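Local coordinates for Serine/threonine-protein kinase Tel1 (Chaetomium thermophilum, PDB 6SKY) that probably phosphorylates serine and threonine residues of proteins, using ATP, to switch on checkpoint signalling after DNA damage, at residues G2763-L2768 against V2776-G2781. Numbering follows the deposited sequence.
Sequences GHNILL and VHIDLG. With AGS (phosphothiophosphoric acid-adenylate ester), chain C.
Asn2765, Leu2767 and Ile2778 have the most surface buried where 2763-2768 pairs with 2776-2781. Asn2765 contributes its backbone as well as its side chain. Its O accepts a nearly straight bond from Ile2778 N at 3.0 Å, in the carbonyl plane. Leu2767 and Val2776 form an antiparallel hydrogen-bonded pair, with Leu2767 N to Val2776 O at 2.9 Å and a return bond from Val2776 N to Leu2767 O. The Asn2765 amide crosses the Asp2779 side chain obliquely. Its OD1 lies against Asp2779 CB, with the amide and carboxylate planes turned 42° apart. ND2 is held by the backbone O of Asp2760. The strands form a hairpin of the PI3/PI4-kinase domain, and the loops flanking it bring Asn2765 and Asp2779 to the Mg2+ site. Asp2779, the Asp of the kinase DFG-like motif (here Asp-Leu-Gly), also forms a salt bridge with Arg2856. An alanine in place of Asn2765 would remove the metal-site amide and its bond to Asp2760, and would probably weaken Mg2+ binding.

Ile2778 places CG1 between its backbone N and carbonyl carbon (chi1 61°). Ile2778 CG1 packs against Asn2765 O, and Ile2778 CD1 reaches the adenine, 3.4 Å from AGS N7. Leu2767 crosses Ile2778 at about a right angle, and Leu2767 CD1 lies 3.9 Å from Ile2778 CG2. Leu2767 CD1 also meets AGS C2 at 3.8 Å, so the two side chains line the base pocket together. The ribose is held nearby by AGS O2', which donates to His2764 O at 2.8 Å. On the other sheet face, Ile2766 CG1 sits over the His2777 ring in a CH-pi contact, while Arg2761 bonds His2777 ND1.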
loop_
_atom_site.group_PDB
_atom_site.type_symbol
_atom_site.label_atom_id
_atom_site.label_comp_id
_atom_site.label_asym_id
_atom_site.label_seq_id
_atom_site.Cartn_x
_atom_site.Cartn_y
_atom_site.Cartn_z
ATOM N N GLY A 2763 -29.371 -9.137 27.732
ATOM C CA GLY A 2763 -29.343 -10.577 27.607
ATOM C C GLY A 2763 -30.601 -11.221 27.091
ATOM O O GLY A 2763 -30.582 -12.414 26.799
ATOM N N HIS A 2764 -31.695 -10.484 26.985
ATOM C CA HIS A 2764 -32.942 -11.037 26.485
ATOM C C HIS A 2764 -33.132 -10.807 25.004
ATOM O O HIS A 2764 -34.112 -11.294 24.440
ATOM C CB HIS A 2764 -34.121 -10.451 27.245
ATOM C CG HIS A 2764 -34.330 -11.063 28.591
ATOM N ND1 HIS A 2764 -34.637 -10.317 29.706
ATOM C CD2 HIS A 2764 -34.278 -12.352 29.001
ATOM C CE1 HIS A 2764 -34.763 -11.121 30.746
ATOM N NE2 HIS A 2764 -34.551 -12.361 30.344
ATOM N N ASN A 2765 -32.227 -10.074 24.369
ATOM C CA ASN A 2765 -32.252 -9.830 22.940
ATOM C C ASN A 2765 -31.237 -10.662 22.191
ATOM O O ASN A 2765 -31.119 -10.521 20.977
ATOM C CB ASN A 2765 -31.993 -8.356 22.654
ATOM C CG ASN A 2765 -33.185 -7.496 22.922
ATOM O OD1 ASN A 2765 -34.313 -7.951 22.857
ATOM N ND2 ASN A 2765 -32.945 -6.238 23.219
ATOM N N ILE A 2766 -30.499 -11.517 22.884
ATOM C CA ILE A 2766 -29.441 -12.325 22.302
ATOM C C ILE A 2766 -29.776 -13.778 22.585
ATOM O O ILE A 2766 -29.954 -14.159 23.744
ATOM C CB ILE A 2766 -28.068 -11.951 22.876
ATOM C CG1 ILE A 2766 -27.823 -10.456 22.721
ATOM C CG2 ILE A 2766 -26.972 -12.737 22.215
ATOM C CD1 ILE A 2766 -26.632 -9.959 23.447
ATOM N N LEU A 2767 -29.869 -14.580 21.535
ATOM C CA LEU A 2767 -30.226 -15.983 21.624
ATOM C C LEU A 2767 -29.037 -16.834 21.224
ATOM O O LEU A 2767 -28.303 -16.484 20.305
ATOM C CB LEU A 2767 -31.410 -16.302 20.714
ATOM C CG LEU A 2767 -32.614 -15.372 20.745
ATOM C CD1 LEU A 2767 -33.554 -15.742 19.652
ATOM C CD2 LEU A 2767 -33.304 -15.454 22.062
ATOM N N LEU A 2768 -28.855 -17.952 21.909
ATOM C CA LEU A 2768 -27.798 -18.903 21.618
ATOM C C LEU A 2768 -28.404 -20.101 20.915
ATOM O O LEU A 2768 -29.266 -20.773 21.476
ATOM C CB LEU A 2768 -27.109 -19.351 22.899
ATOM C CG LEU A 2768 -26.519 -18.262 23.768
ATOM C CD1 LEU A 2768 -26.217 -18.816 25.127
ATOM C CD2 LEU A 2768 -25.277 -17.759 23.111
ATOM N N VAL A 2776 -27.976 -15.183 17.763
ATOM C CA VAL A 2776 -29.007 -14.494 17.003
ATOM C C VAL A 2776 -29.382 -13.247 17.776
ATOM O O VAL A 2776 -29.645 -13.315 18.976
ATOM C CB VAL A 2776 -30.240 -15.385 16.766
ATOM C CG1 VAL A 2776 -31.124 -14.805 15.690
ATOM C CG2 VAL A 2776 -29.822 -16.789 16.411
ATOM N N HIS A 2777 -29.390 -12.110 17.103
ATOM C CA HIS A 2777 -29.803 -10.858 17.706
ATOM C C HIS A 2777 -31.188 -10.499 17.199
ATOM O O HIS A 2777 -31.433 -10.491 15.993
ATOM C CB HIS A 2777 -28.801 -9.752 17.399
ATOM C CG HIS A 2777 -27.573 -9.810 18.247
ATOM N ND1 HIS A 2777 -27.244 -8.824 19.147
ATOM C CD2 HIS A 2777 -26.605 -10.745 18.347
ATOM C CE1 HIS A 2777 -26.123 -9.146 19.760
ATOM N NE2 HIS A 2777 -25.715 -10.307 19.292
ATOM N N ILE A 2778 -32.096 -10.242 18.130
ATOM C CA ILE A 2778 -33.473 -9.909 17.833
ATOM C C ILE A 2778 -33.740 -8.526 18.402
ATOM O O ILE A 2778 -32.896 -7.946 19.075
ATOM C CB ILE A 2778 -34.448 -10.949 18.407
ATOM C CG1 ILE A 2778 -34.329 -11.005 19.917
ATOM C CG2 ILE A 2778 -34.136 -12.307 17.867
ATOM C CD1 ILE A 2778 -35.158 -12.037 20.530
ATOM N N ASP A 2779 -34.920 -7.986 18.105
ATOM C CA ASP A 2779 -35.378 -6.733 18.702
ATOM C C ASP A 2779 -34.435 -5.585 18.334
ATOM O O ASP A 2779 -33.860 -4.911 19.182
ATOM C CB ASP A 2779 -35.509 -6.915 20.219
ATOM C CG ASP A 2779 -36.295 -5.812 20.906
ATOM O OD1 ASP A 2779 -36.026 -4.616 20.672
ATOM O OD2 ASP A 2779 -37.172 -6.156 21.726
ATOM N N LEU A 2780 -34.294 -5.365 17.029
ATOM C CA LEU A 2780 -33.264 -4.494 16.480
ATOM C C LEU A 2780 -33.760 -3.077 16.228
ATOM O O LEU A 2780 -33.277 -2.411 15.315
ATOM C CB LEU A 2780 -32.711 -5.087 15.186
ATOM C CG LEU A 2780 -32.023 -6.445 15.234
ATOM C CD1 LEU A 2780 -31.661 -6.866 13.849
ATOM C CD2 LEU A 2780 -30.794 -6.388 16.082
ATOM N N GLY A 2781 -34.697 -2.590 17.027
ATOM C CA GLY A 2781 -35.345 -1.334 16.720
ATOM C C GLY A 2781 -34.665 -0.082 17.227
ATOM O O GLY A 2781 -34.900 1.003 16.694
HETATM P PG AGS C . -38.549 -7.185 28.425
HETATM S S1G AGS C . -36.685 -7.128 28.991
HETATM O O2G AGS C . -38.707 -6.530 27.027
HETATM O O3G AGS C . -39.429 -6.420 29.450
HETATM P PB AGS C . -38.603 -9.555 27.145
HETATM O O1B AGS C . -37.307 -9.100 26.612
HETATM O O2B AGS C . -38.618 -10.976 27.702
HETATM O O3B AGS C . -39.059 -8.646 28.339
HETATM P PA AGS C . -40.477 -10.783 25.569
HETATM O O1A AGS C . -41.753 -10.867 26.288
HETATM O O2A AGS C . -40.604 -10.729 24.048
HETATM O O3A AGS C . -39.671 -9.497 25.990
HETATM O "O5'" AGS C . -39.617 -12.013 26.016
HETATM C "C5'" AGS C . -40.081 -13.330 25.689
HETATM C "C4'" AGS C . -38.974 -14.325 25.902
HETATM O "O4'" AGS C . -38.751 -15.055 24.682
HETATM C "C3'" AGS C . -37.622 -13.734 26.278
HETATM O "O3'" AGS C . -36.886 -14.628 27.103
HETATM C "C2'" AGS C . -36.952 -13.527 24.922
HETATM O "O2'" AGS C . -35.543 -13.658 25.023
HETATM C "C1'" AGS C . -37.524 -14.675 24.090
HETATM N N9 AGS C . -37.782 -14.311 22.706
HETATM C C8 AGS C . -38.258 -13.116 22.244
HETATM N N7 AGS C . -38.399 -13.064 20.944
HETATM C C5 AGS C . -37.992 -14.317 20.522
HETATM C C6 AGS C . -37.898 -14.902 19.247
HETATM N N6 AGS C . -38.230 -14.275 18.118
HETATM N N1 AGS C . -37.451 -16.170 19.173
HETATM C C2 AGS C . -37.118 -16.802 20.299
HETATM N N3 AGS C . -37.162 -16.354 21.554
HETATM C C4 AGS C . -37.608 -15.096 21.596
#